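Local structure of uncharacterized protein (Bacteroides ovatus, 4DQA) at residues S161-E166 with V226-D231. The protein is of unknown function but probably binds carbohydrate, pairing an N-terminal domain of the E-set clan with a concanavalin A-like lectin/glucanase domain. Residues are numbered along the deposited sequence; the frame is centred on the assembly and turned at random. Where two conformers were deposited one is given.
Sequences SSFTYE and VALTYD
The ring of F163 meets L228 CD2 at its edge, near the ring plane, with CE2 3.9 Å from that methyl, while CE1 comes obliquely to within 3.5 Å of Y230 CB. S161 O lies in plane at another part of the F163 edge and also stands 3.3 Å from Y230 CD2. One face of the Y165 ring receives F163 CE2, offset toward the rim, and L228 CD2 reaches Y165 CD2 obliquely. Two neighbouring antiparallel strands of a domain of the concanavalin A-like lectin/glucanase superfamily, 163-171 and 223-231, here illustrate how one sheet presents two differently furnished faces. F163, Y165, L228 and Y230 form the aromatic and aliphatic one, where F256 adds an edge-to-face ring against F163 and M187 O accepts a bond from Y165 OH. F163 CG sits between its backbone N and carbonyl carbon (chi1 72°), and the side chain crosses those of L228 and Y230 obliquely. On the opposite face T164 and T229 lie side by side, T164 OG1 3.7 Å from T229 CG2 and hydrogen-bonded to V291 O and R293 N, and E166 CB packs on A227 CB. From there the extended chain of E166 leads away to a salt bridge with R287 and a hydrogen bond with W289, while L298 of helix 295-300 touches both E166 and A227. F163 with Y230 and Y165 with L228 are the hydrogen-bonded pairs, each joined by two backbone bonds. In the second pair, L228 O takes the N-H of Y165 at 2.9 Å and also a CA-H...O contact from T164 CA at 3.2 Å.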
# COMPACT_ATOMS: atom_id res chain seq x y z
N SER A 161 -13.52 19.09 7.31
CA SER A 161 -12.98 20.35 6.85
C SER A 161 -11.99 20.03 5.76
O SER A 161 -12.30 20.18 4.58
CB SER A 161 -12.37 21.16 8.00
OG SER A 161 -11.47 20.38 8.75
N SER A 162 -10.83 19.53 6.13
CA SER A 162 -9.94 18.94 5.14
C SER A 162 -10.30 17.47 4.99
O SER A 162 -10.70 16.81 5.95
CB SER A 162 -8.49 19.07 5.57
OG SER A 162 -8.17 20.45 5.68
N PHE A 163 -10.22 16.95 3.77
CA PHE A 163 -10.60 15.56 3.56
C PHE A 163 -10.01 15.02 2.28
O PHE A 163 -9.48 15.77 1.44
CB PHE A 163 -12.12 15.43 3.54
CG PHE A 163 -12.74 15.98 2.31
CD1 PHE A 163 -13.02 17.32 2.21
CD2 PHE A 163 -13.00 15.16 1.22
CE1 PHE A 163 -13.57 17.87 1.06
CE2 PHE A 163 -13.56 15.70 0.05
CZ PHE A 163 -13.83 17.05 -0.01
N THR A 164 -10.13 13.71 2.16
CA THR A 164 -9.71 12.96 0.97
C THR A 164 -10.70 11.86 0.69
O THR A 164 -11.13 11.13 1.60
CB THR A 164 -8.33 12.31 1.19
OG1 THR A 164 -7.38 13.31 1.52
CG2 THR A 164 -7.86 11.58 -0.07
N TYR A 165 -11.07 11.72 -0.59
CA TYR A 165 -11.72 10.52 -1.08
C TYR A 165 -10.69 9.85 -1.98
O TYR A 165 -10.07 10.54 -2.79
CB TYR A 165 -12.90 10.82 -2.00
CG TYR A 165 -14.13 11.51 -1.43
CD1 TYR A 165 -14.32 11.68 -0.07
CD2 TYR A 165 -15.12 11.99 -2.30
CE1 TYR A 165 -15.47 12.30 0.42
CE2 TYR A 165 -16.26 12.61 -1.82
CZ TYR A 165 -16.44 12.76 -0.46
OH TYR A 165 -17.58 13.38 0.03
N GLU A 166 -10.55 8.54 -1.90
CA GLU A 166 -9.68 7.85 -2.87
C GLU A 166 -10.17 6.44 -3.12
O GLU A 166 -10.86 5.85 -2.29
CB GLU A 166 -8.20 7.84 -2.49
CG GLU A 166 -7.92 7.15 -1.19
CD GLU A 166 -6.43 7.05 -0.87
OE1 GLU A 166 -5.62 6.98 -1.81
OE2 GLU A 166 -6.07 6.98 0.34
N VAL A 226 -7.78 7.01 -8.22
CA VAL A 226 -8.40 8.33 -8.28
C VAL A 226 -8.52 8.90 -6.88
O VAL A 226 -8.78 8.17 -5.92
CB VAL A 226 -9.76 8.33 -8.99
CG1 VAL A 226 -9.63 7.78 -10.43
CG2 VAL A 226 -10.80 7.56 -8.22
N ALA A 227 -8.31 10.20 -6.74
CA ALA A 227 -8.43 10.86 -5.44
C ALA A 227 -8.92 12.30 -5.58
O ALA A 227 -8.63 12.99 -6.56
CB ALA A 227 -7.10 10.84 -4.68
N LEU A 228 -9.68 12.73 -4.58
CA LEU A 228 -10.09 14.12 -4.44
C LEU A 228 -9.61 14.56 -3.06
O LEU A 228 -9.89 13.87 -2.08
CB LEU A 228 -11.61 14.19 -4.48
CG LEU A 228 -12.24 15.50 -3.99
CD1 LEU A 228 -11.92 16.66 -4.93
CD2 LEU A 228 -13.73 15.33 -3.83
N THR A 229 -8.92 15.69 -3.00
CA THR A 229 -8.47 16.24 -1.72
C THR A 229 -8.96 17.66 -1.58
O THR A 229 -9.14 18.37 -2.58
CB THR A 229 -6.93 16.23 -1.55
OG1 THR A 229 -6.32 17.12 -2.49
CG2 THR A 229 -6.36 14.82 -1.71
N TYR A 230 -9.19 18.09 -0.35
CA TYR A 230 -9.39 19.51 -0.07
C TYR A 230 -8.65 19.83 1.21
O TYR A 230 -8.82 19.17 2.22
CB TYR A 230 -10.86 19.81 0.13
CG TYR A 230 -11.19 21.23 0.54
CD1 TYR A 230 -10.71 22.32 -0.17
CD2 TYR A 230 -12.02 21.47 1.61
CE1 TYR A 230 -11.05 23.62 0.18
CE2 TYR A 230 -12.37 22.77 1.97
CZ TYR A 230 -11.89 23.83 1.25
OH TYR A 230 -12.24 25.10 1.62
N ASP A 231 -7.80 20.85 1.12
CA ASP A 231 -7.05 21.38 2.25
C ASP A 231 -7.76 22.66 2.65
O ASP A 231 -7.61 23.69 1.99
CB ASP A 231 -5.62 21.66 1.81
CG ASP A 231 -4.70 22.04 2.96
OD1 ASP A 231 -5.06 22.94 3.76
OD2 ASP A 231 -3.62 21.43 3.05